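PDB 2E0I: 432aa long hypothetical deoxyribodipyrimidine photolyase from Sulfolobus tokodaii, which probably repairs ultraviolet-damaged DNA as a light-driven deoxyribodipyrimidine photolyase, and binds two FAD molecules, the second of which is proposed to harvest light. Local coordinates for residues S279-W284 against W327-R332; L314-L319 against Q351-T356. All coordinates share one frame; numbering follows the deposited sequence.

Interaction 1. Residues S279-W284 against W327-R332; sequences SYFEAW and WRWGER
F281 and W329 meet as an edge-to-face aromatic pair that joins helix 278-286 to helix 327-337 in the all-helical, FAD-binding part of the photolyase fold. The indole presents the edge of its six-membered ring to one face of the phenyl ring, with the planes at 72° and the centroids 5.1 Å apart. Followed outward, F281 begins with CB, which lies 4.2 Å from both CE3 and CZ3 of W329. CG comes next, at 3.7 Å from W329 CE3 and close to the plane of the indole. The closest approach belongs to CD2, 3.5 Å from W329 CE3, so the indole edge stands over the rim of the phenyl ring rather than its centre. On the other branch CE1 looks toward W329 CB, and CZ, at the tip, ends near W329 O at 4.2 Å. This reach depends on the first torsion of F281 (chi1 -179°), which extends CG opposite the backbone N and carries the ring toward helix 327-337. A flat, apolar phenylalanine suits the place because its face accepts the C-H edge of the indole while L319 of helix 309-322 also touches its ring. Replacing it with an alanine would probably leave the six-membered edge of W329 without a face to rest on and open a gap beside L319. Beyond the contact, E331, on the far side of its helix, hydrogen-bonds N6A of one of the two bound FAD molecules through OE1. One turn after F281, W284 adds a second point of contact, its CH2 lying 4.1 Å from G330 CA; glycine suits this position, where bare backbone meets the far end of the tryptophan. The indole of W284 is fixed separately, by a hydrogen bond from NE1 to V315 O of helix 309-322.

Interaction 2. Residues L314-L319 against Q351-T356; sequences LVAFFL and QWIAST
I353 reaches across to A316 and F317, and between residues 314-319 and 351-356 the contact is apolar packing; K321, further along helix 309-322, supplies a polar tie. At the start of the second segment, T356 OG1 donates to Q351 OE1 at 2.8 Å, in the carbonyl plane and on a lone pair, with a C=O...O angle of 132°. Y265 N also binds there, so two donors meet this oxygen, while NE2 is bonded to N347 OD1 and both ends of the amide are held. After W352, I353 makes the crossing, and its branching serves two partners. CG2 lies 3.9 Å from A316 CB and also rests on the backbone, 3.8 Å from F317 N; CD1 approaches F317 CB at 4.1 Å. Because CG2 packs against both the methyl and the carbonyl carbon of A316, a small residue suits this close approach beside FAD, where the CA atoms of F317 and I353 are 6.0 Å apart. Of the F317 side chain it is CB that takes part: with CG anti to the backbone N (chi1 165°), its ring is carried away to an edge-to-face pairing with F365. At S355 the chain turns with positive phi in a Schellman motif, closed by T356 N to Q351 O at 2.9 Å and S355 N to W352 O at 3.0 Å. S355 OG donates to A354 O from above the carbonyl plane, and K321 NZ hydrogen-bonds the same hydroxyl. Helices surround the contact: W327 of helix 327-337 touches Q351, A354 and T356, while helix 292-304 packs on L314, V315 and F318.

How the interactions relate
The four segments lie on four different helices, 278-286 and 327-337 in interaction 1, 309-322 and 343-353 in interaction 2; they alternate along the chain, with contact centres 11 Å apart. Helix 309-322, one side of interaction 2, also touches interaction 1, through V315 and through L319, whose CD2 packs 3.5 Å from G330 CA. Interaction 2 is core, all its touching residues being buried and small aliphatic groups meeting backbone and methyls. Interaction 1 is only partly buried: F281 and W329 are partly exposed while W284 and G330 are buried, and large aromatic rings span a wider separation between helices. E331 points away from interaction 1 to one of the two FAD molecules, whereas A316, itself part of interaction 2, touches the other.

Interaction 1. Residues S279-W284 against W327-R332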
ATOM      1  N   SER A 279      25.955  -0.063  -7.129  1.00 44.60           N
ATOM      2  CA  SER A 279      25.939   0.386  -8.507  1.00 44.39           C
ATOM      3  C   SER A 279      24.727  -0.170  -9.263  1.00 44.03           C
ATOM      4  O   SER A 279      24.024   0.567  -9.955  1.00 43.19           O
ATOM      5  CB  SER A 279      27.225  -0.055  -9.190  1.00 45.25           C
ATOM      6  OG  SER A 279      27.247   0.385 -10.529  1.00 48.11           O
ATOM      7  N   TYR A 280      24.492  -1.474  -9.146  1.00 43.46           N
ATOM      8  CA  TYR A 280      23.348  -2.092  -9.809  1.00 42.32           C
ATOM      9  C   TYR A 280      22.054  -1.497  -9.256  1.00 40.14           C
ATOM     10  O   TYR A 280      21.146  -1.156 -10.004  1.00 39.81           O
ATOM     11  CB  TYR A 280      23.318  -3.605  -9.573  1.00 44.32           C
ATOM     12  CG  TYR A 280      24.469  -4.392 -10.151  1.00 45.97           C
ATOM     13  CD1 TYR A 280      25.122  -3.979 -11.310  1.00 46.95           C
ATOM     14  CD2 TYR A 280      24.864  -5.595  -9.568  1.00 46.96           C
ATOM     15  CE1 TYR A 280      26.141  -4.750 -11.878  1.00 48.72           C
ATOM     16  CE2 TYR A 280      25.876  -6.372 -10.127  1.00 48.99           C
ATOM     17  CZ  TYR A 280      26.511  -5.947 -11.282  1.00 49.37           C
ATOM     18  OH  TYR A 280      27.499  -6.727 -11.852  1.00 51.40           O
ATOM     19  N   PHE A 281      21.983  -1.390  -7.933  1.00 37.25           N
ATOM     20  CA  PHE A 281      20.819  -0.843  -7.255  1.00 35.22           C
ATOM     21  C   PHE A 281      20.443   0.538  -7.779  1.00 35.03           C
ATOM     22  O   PHE A 281      19.265   0.861  -7.929  1.00 33.27           O
ATOM     23  CB  PHE A 281      21.088  -0.749  -5.753  1.00 33.57           C
ATOM     24  CG  PHE A 281      19.925  -0.217  -4.963  1.00 31.08           C
ATOM     25  CD1 PHE A 281      18.674  -0.811  -5.058  1.00 30.75           C
ATOM     26  CD2 PHE A 281      20.078   0.874  -4.130  1.00 29.51           C
ATOM     27  CE1 PHE A 281      17.593  -0.318  -4.337  1.00 29.27           C
ATOM     28  CE2 PHE A 281      19.003   1.369  -3.406  1.00 28.58           C
ATOM     29  CZ  PHE A 281      17.762   0.773  -3.512  1.00 28.85           C
ATOM     30  N   GLU A 282      21.454   1.355  -8.043  1.00 35.17           N
ATOM     31  CA  GLU A 282      21.228   2.701  -8.537  1.00 34.91           C
ATOM     32  C   GLU A 282      20.654   2.638  -9.946  1.00 33.47           C
ATOM     33  O   GLU A 282      19.799   3.447 -10.316  1.00 32.21           O
ATOM     34  CB  GLU A 282      22.536   3.475  -8.535  1.00 38.26           C
ATOM     35  CG  GLU A 282      22.353   4.974  -8.635  1.00 46.92           C
ATOM     36  CD  GLU A 282      22.183   5.649  -7.277  1.00 51.60           C
ATOM     37  OE1 GLU A 282      21.353   5.169  -6.467  1.00 53.62           O
ATOM     38  OE2 GLU A 282      22.879   6.668  -7.025  1.00 54.27           O
ATOM     39  N   ALA A 283      21.125   1.664 -10.723  1.00 32.48           N
ATOM     40  CA  ALA A 283      20.664   1.464 -12.091  1.00 31.87           C
ATOM     41  C   ALA A 283      19.207   1.003 -12.087  1.00 32.33           C
ATOM     42  O   ALA A 283      18.412   1.400 -12.940  1.00 33.36           O
ATOM     43  CB  ALA A 283      21.527   0.436 -12.775  1.00 30.51           C
ATOM     44  N   TRP A 284      18.866   0.163 -11.115  1.00 31.84           N
ATOM     45  CA  TRP A 284      17.514  -0.365 -10.965  1.00 31.15           C
ATOM     46  C   TRP A 284      16.518   0.754 -10.637  1.00 32.53           C
ATOM     47  O   TRP A 284      15.440   0.821 -11.217  1.00 32.87           O
ATOM     48  CB  TRP A 284      17.507  -1.415  -9.853  1.00 29.02           C
ATOM     49  CG  TRP A 284      16.178  -2.031  -9.563  1.00 27.03           C
ATOM     50  CD1 TRP A 284      15.543  -3.000 -10.285  1.00 26.20           C
ATOM     51  CD2 TRP A 284      15.325  -1.732  -8.457  1.00 26.51           C
ATOM     52  NE1 TRP A 284      14.351  -3.326  -9.695  1.00 24.45           N
ATOM     53  CE2 TRP A 284      14.189  -2.563  -8.569  1.00 25.71           C
ATOM     54  CE3 TRP A 284      15.409  -0.839  -7.381  1.00 25.69           C
ATOM     55  CZ2 TRP A 284      13.143  -2.532  -7.642  1.00 25.57           C
ATOM     56  CZ3 TRP A 284      14.371  -0.808  -6.460  1.00 26.72           C
ATOM     57  CH2 TRP A 284      13.250  -1.651  -6.596  1.00 26.27           C
ATOM     58  N   TRP A 327      16.269  -7.702  -0.434  1.00 27.49           N
ATOM     59  CA  TRP A 327      14.891  -7.290  -0.662  1.00 26.94           C
ATOM     60  C   TRP A 327      14.451  -6.113   0.210  1.00 27.25           C
ATOM     61  O   TRP A 327      13.546  -5.371  -0.163  1.00 26.48           O
ATOM     62  CB  TRP A 327      13.931  -8.464  -0.459  1.00 26.87           C
ATOM     63  CG  TRP A 327      13.999  -9.102   0.884  1.00 26.99           C
ATOM     64  CD1 TRP A 327      14.742 -10.183   1.232  1.00 27.68           C
ATOM     65  CD2 TRP A 327      13.282  -8.711   2.061  1.00 27.41           C
ATOM     66  NE1 TRP A 327      14.532 -10.500   2.554  1.00 28.28           N
ATOM     67  CE2 TRP A 327      13.640  -9.610   3.088  1.00 28.03           C
ATOM     68  CE3 TRP A 327      12.370  -7.686   2.349  1.00 27.48           C
ATOM     69  CZ2 TRP A 327      13.119  -9.520   4.384  1.00 28.28           C
ATOM     70  CZ3 TRP A 327      11.850  -7.591   3.637  1.00 26.89           C
ATOM     71  CH2 TRP A 327      12.226  -8.504   4.638  1.00 28.97           C
ATOM     72  N   ARG A 328      15.084  -5.939   1.367  1.00 28.54           N
ATOM     73  CA  ARG A 328      14.749  -4.832   2.262  1.00 28.72           C
ATOM     74  C   ARG A 328      15.049  -3.499   1.588  1.00 28.74           C
ATOM     75  O   ARG A 328      14.366  -2.516   1.836  1.00 29.99           O
ATOM     76  CB  ARG A 328      15.537  -4.924   3.568  1.00 29.63           C
ATOM     77  CG  ARG A 328      15.163  -6.097   4.436  1.00 32.48           C
ATOM     78  CD  ARG A 328      16.044  -6.149   5.657  1.00 37.52           C
ATOM     79  NE  ARG A 328      16.028  -7.467   6.305  1.00 43.97           N
ATOM     80  CZ  ARG A 328      16.461  -8.605   5.752  1.00 44.98           C
ATOM     81  NH1 ARG A 328      16.954  -8.612   4.518  1.00 46.29           N
ATOM     82  NH2 ARG A 328      16.412  -9.742   6.442  1.00 45.23           N
ATOM     83  N   TRP A 329      16.076  -3.466   0.744  1.00 28.00           N
ATOM     84  CA  TRP A 329      16.436  -2.247   0.024  1.00 26.88           C
ATOM     85  C   TRP A 329      15.286  -1.887  -0.925  1.00 26.28           C
ATOM     86  O   TRP A 329      14.828  -0.739  -0.988  1.00 25.78           O
ATOM     87  CB  TRP A 329      17.714  -2.474  -0.792  1.00 28.65           C
ATOM     88  CG  TRP A 329      18.998  -2.515  -0.000  1.00 30.73           C
ATOM     89  CD1 TRP A 329      19.177  -3.004   1.265  1.00 31.44           C
ATOM     90  CD2 TRP A 329      20.292  -2.099  -0.454  1.00 31.55           C
ATOM     91  NE1 TRP A 329      20.503  -2.919   1.627  1.00 31.18           N
ATOM     92  CE2 TRP A 329      21.209  -2.368   0.591  1.00 32.22           C
ATOM     93  CE3 TRP A 329      20.769  -1.529  -1.643  1.00 31.79           C
ATOM     94  CZ2 TRP A 329      22.576  -2.084   0.480  1.00 32.01           C
ATOM     95  CZ3 TRP A 329      22.131  -1.249  -1.754  1.00 32.41           C
ATOM     96  CH2 TRP A 329      23.016  -1.527  -0.696  1.00 32.69           C
ATOM     97  N   GLY A 330      14.830  -2.889  -1.670  1.00 25.08           N
ATOM     98  CA  GLY A 330      13.748  -2.683  -2.608  1.00 23.14           C
ATOM     99  C   GLY A 330      12.472  -2.324  -1.884  1.00 21.49           C
ATOM    100  O   GLY A 330      11.725  -1.467  -2.332  1.00 20.63           O
ATOM    101  N   GLU A 331      12.221  -2.990  -0.764  1.00 21.00           N
ATOM    102  CA  GLU A 331      11.032  -2.725   0.039  1.00 20.67           C
ATOM    103  C   GLU A 331      10.973  -1.250   0.390  1.00 19.80           C
ATOM    104  O   GLU A 331       9.945  -0.603   0.201  1.00 17.21           O
ATOM    105  CB  GLU A 331      11.072  -3.528   1.336  1.00 23.21           C
ATOM    106  CG  GLU A 331       9.910  -3.229   2.264  1.00 27.41           C
ATOM    107  CD  GLU A 331      10.138  -3.698   3.699  1.00 29.97           C
ATOM    108  OE1 GLU A 331       9.166  -3.641   4.496  1.00 31.89           O
ATOM    109  OE2 GLU A 331      11.277  -4.111   4.030  1.00 28.18           O
ATOM    110  N   ARG A 332      12.088  -0.727   0.902  1.00 20.21           N
ATOM    111  CA  ARG A 332      12.163   0.674   1.288  1.00 21.24           C
ATOM    112  C   ARG A 332      12.036   1.608   0.095  1.00 20.51           C
ATOM    113  O   ARG A 332      11.359   2.636   0.169  1.00 20.80           O
ATOM    114  CB  ARG A 332      13.465   0.989   2.017  1.00 23.62           C
ATOM    115  CG  ARG A 332      13.283   2.109   3.034  1.00 29.83           C
ATOM    116  CD  ARG A 332      14.333   3.184   2.942  1.00 36.25           C
ATOM    117  NE  ARG A 332      15.675   2.690   3.210  1.00 44.11           N
ATOM    118  CZ  ARG A 332      16.806   3.373   3.019  1.00 47.66           C
ATOM    119  NH1 ARG A 332      16.800   4.621   2.549  1.00 47.73           N
ATOM    120  NH2 ARG A 332      17.964   2.783   3.294  1.00 50.18           N
TER

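Interaction 2. Residues L314-L319 against Q351-T356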
ATOM      1  N   LEU A 314       7.913  -8.326 -11.418  1.00 30.76           N
ATOM      2  CA  LEU A 314       9.002  -8.560 -12.360  1.00 30.58           C
ATOM      3  C   LEU A 314      10.171  -7.707 -11.909  1.00 30.27           C
ATOM      4  O   LEU A 314      11.331  -8.125 -11.927  1.00 29.73           O
ATOM      5  CB  LEU A 314       8.616  -8.146 -13.784  1.00 29.94           C
ATOM      6  CG  LEU A 314       7.745  -9.111 -14.583  1.00 31.03           C
ATOM      7  CD1 LEU A 314       7.594  -8.612 -16.003  1.00 30.18           C
ATOM      8  CD2 LEU A 314       8.387 -10.489 -14.577  1.00 31.59           C
ATOM      9  N   VAL A 315       9.833  -6.489 -11.509  1.00 29.80           N
ATOM     10  CA  VAL A 315      10.810  -5.521 -11.056  1.00 29.10           C
ATOM     11  C   VAL A 315      11.438  -5.982  -9.739  1.00 28.56           C
ATOM     12  O   VAL A 315      12.646  -5.913  -9.556  1.00 26.89           O
ATOM     13  CB  VAL A 315      10.120  -4.139 -10.916  1.00 29.46           C
ATOM     14  CG1 VAL A 315      10.608  -3.406  -9.679  1.00 31.06           C
ATOM     15  CG2 VAL A 315      10.381  -3.317 -12.172  1.00 27.50           C
ATOM     16  N   ALA A 316      10.604  -6.470  -8.833  1.00 28.84           N
ATOM     17  CA  ALA A 316      11.075  -6.934  -7.543  1.00 28.01           C
ATOM     18  C   ALA A 316      11.947  -8.176  -7.729  1.00 28.24           C
ATOM     19  O   ALA A 316      12.968  -8.339  -7.060  1.00 29.18           O
ATOM     20  CB  ALA A 316       9.881  -7.235  -6.642  1.00 25.29           C
ATOM     21  N   PHE A 317      11.536  -9.052  -8.637  1.00 28.50           N
ATOM     22  CA  PHE A 317      12.281 -10.269  -8.917  1.00 28.57           C
ATOM     23  C   PHE A 317      13.690  -9.901  -9.369  1.00 28.77           C
ATOM     24  O   PHE A 317      14.678 -10.367  -8.810  1.00 29.64           O
ATOM     25  CB  PHE A 317      11.576 -11.067 -10.025  1.00 29.11           C
ATOM     26  CG  PHE A 317      12.432 -12.143 -10.650  1.00 31.02           C
ATOM     27  CD1 PHE A 317      12.639 -13.363 -10.000  1.00 31.84           C
ATOM     28  CD2 PHE A 317      13.050 -11.932 -11.889  1.00 31.69           C
ATOM     29  CE1 PHE A 317      13.451 -14.363 -10.575  1.00 30.99           C
ATOM     30  CE2 PHE A 317      13.863 -12.923 -12.473  1.00 30.64           C
ATOM     31  CZ  PHE A 317      14.061 -14.141 -11.811  1.00 30.08           C
ATOM     32  N   PHE A 318      13.763  -9.050 -10.386  1.00 28.84           N
ATOM     33  CA  PHE A 318      15.018  -8.608 -10.963  1.00 27.79           C
ATOM     34  C   PHE A 318      16.007  -8.031  -9.947  1.00 28.58           C
ATOM     35  O   PHE A 318      17.217  -8.290 -10.023  1.00 30.01           O
ATOM     36  CB  PHE A 318      14.741  -7.569 -12.046  1.00 27.49           C
ATOM     37  CG  PHE A 318      15.921  -7.296 -12.931  1.00 28.62           C
ATOM     38  CD1 PHE A 318      16.181  -8.110 -14.029  1.00 28.71           C
ATOM     39  CD2 PHE A 318      16.790  -6.241 -12.656  1.00 27.17           C
ATOM     40  CE1 PHE A 318      17.281  -7.877 -14.833  1.00 28.32           C
ATOM     41  CE2 PHE A 318      17.895  -6.002 -13.457  1.00 26.03           C
ATOM     42  CZ  PHE A 318      18.140  -6.817 -14.544  1.00 27.29           C
ATOM     43  N   LEU A 319      15.513  -7.248  -8.998  1.00 27.38           N
ATOM     44  CA  LEU A 319      16.411  -6.663  -8.015  1.00 26.76           C
ATOM     45  C   LEU A 319      16.957  -7.700  -7.043  1.00 26.69           C
ATOM     46  O   LEU A 319      18.131  -7.666  -6.675  1.00 27.14           O
ATOM     47  CB  LEU A 319      15.708  -5.562  -7.222  1.00 25.60           C
ATOM     48  CG  LEU A 319      16.545  -4.957  -6.089  1.00 24.70           C
ATOM     49  CD1 LEU A 319      17.676  -4.134  -6.677  1.00 24.50           C
ATOM     50  CD2 LEU A 319      15.669  -4.101  -5.184  1.00 24.43           C
ATOM     51  N   GLN A 351       8.928 -10.257   0.285  1.00 21.39           N
ATOM     52  CA  GLN A 351       9.433 -11.519   0.793  1.00 22.48           C
ATOM     53  C   GLN A 351       8.940 -12.669  -0.063  1.00 23.25           C
ATOM     54  O   GLN A 351       9.654 -13.637  -0.288  1.00 24.43           O
ATOM     55  CB  GLN A 351       8.996 -11.713   2.239  1.00 22.36           C
ATOM     56  CG  GLN A 351       9.462 -10.609   3.148  1.00 22.72           C
ATOM     57  CD  GLN A 351      10.038 -11.153   4.413  1.00 23.85           C
ATOM     58  OE1 GLN A 351      10.864 -12.070   4.370  1.00 24.38           O
ATOM     59  NE2 GLN A 351       9.618 -10.600   5.559  1.00 22.61           N
ATOM     60  N   TRP A 352       7.708 -12.563  -0.536  1.00 24.68           N
ATOM     61  CA  TRP A 352       7.139 -13.602  -1.373  1.00 25.64           C
ATOM     62  C   TRP A 352       8.028 -13.769  -2.594  1.00 25.53           C
ATOM     63  O   TRP A 352       8.452 -14.859  -2.929  1.00 26.97           O
ATOM     64  CB  TRP A 352       5.733 -13.203  -1.818  1.00 27.05           C
ATOM     65  CG  TRP A 352       4.925 -14.329  -2.413  1.00 29.58           C
ATOM     66  CD1 TRP A 352       4.120 -15.199  -1.739  1.00 30.66           C
ATOM     67  CD2 TRP A 352       4.860 -14.714  -3.796  1.00 30.77           C
ATOM     68  NE1 TRP A 352       3.557 -16.103  -2.611  1.00 31.77           N
ATOM     69  CE2 TRP A 352       3.996 -15.829  -3.879  1.00 31.69           C
ATOM     70  CE3 TRP A 352       5.450 -14.225  -4.971  1.00 31.71           C
ATOM     71  CZ2 TRP A 352       3.705 -16.469  -5.094  1.00 32.37           C
ATOM     72  CZ3 TRP A 352       5.159 -14.861  -6.184  1.00 32.79           C
ATOM     73  CH2 TRP A 352       4.295 -15.970  -6.232  1.00 32.64           C
ATOM     74  N   ILE A 353       8.309 -12.666  -3.260  1.00 26.92           N
ATOM     75  CA  ILE A 353       9.133 -12.682  -4.449  1.00 28.92           C
ATOM     76  C   ILE A 353      10.562 -13.157  -4.195  1.00 29.74           C
ATOM     77  O   ILE A 353      11.130 -13.888  -4.999  1.00 29.57           O
ATOM     78  CB  ILE A 353       9.145 -11.277  -5.098  1.00 29.41           C
ATOM     79  CG1 ILE A 353       8.234 -11.282  -6.312  1.00 30.73           C
ATOM     80  CG2 ILE A 353      10.544 -10.880  -5.515  1.00 30.02           C
ATOM     81  CD1 ILE A 353       8.664 -12.289  -7.371  1.00 33.73           C
ATOM     82  N   ALA A 354      11.140 -12.735  -3.078  1.00 30.89           N
ATOM     83  CA  ALA A 354      12.506 -13.112  -2.740  1.00 31.98           C
ATOM     84  C   ALA A 354      12.530 -14.522  -2.206  1.00 32.20           C
ATOM     85  O   ALA A 354      13.578 -15.039  -1.832  1.00 33.08           O
ATOM     86  CB  ALA A 354      13.063 -12.155  -1.693  1.00 32.71           C
ATOM     87  N   SER A 355      11.357 -15.135  -2.191  1.00 33.39           N
ATOM     88  CA  SER A 355      11.166 -16.480  -1.674  1.00 35.05           C
ATOM     89  C   SER A 355      11.827 -16.668  -0.311  1.00 35.31           C
ATOM     90  O   SER A 355      12.595 -17.603  -0.086  1.00 35.92           O
ATOM     91  CB  SER A 355      11.625 -17.548  -2.690  1.00 34.81           C
ATOM     92  OG  SER A 355      12.869 -17.242  -3.277  1.00 35.86           O
ATOM     93  N   THR A 356      11.518 -15.738   0.587  1.00 36.13           N
ATOM     94  CA  THR A 356      11.993 -15.768   1.961  1.00 37.28           C
ATOM     95  C   THR A 356      10.712 -15.615   2.756  1.00 38.67           C
ATOM     96  O   THR A 356      10.740 -15.413   3.964  1.00 38.62           O
ATOM     97  CB  THR A 356      12.909 -14.579   2.307  1.00 37.22           C
ATOM     98  OG1 THR A 356      12.175 -13.355   2.199  1.00 36.55           O
ATOM     99  CG2 THR A 356      14.105 -14.536   1.381  1.00 37.05           C
TER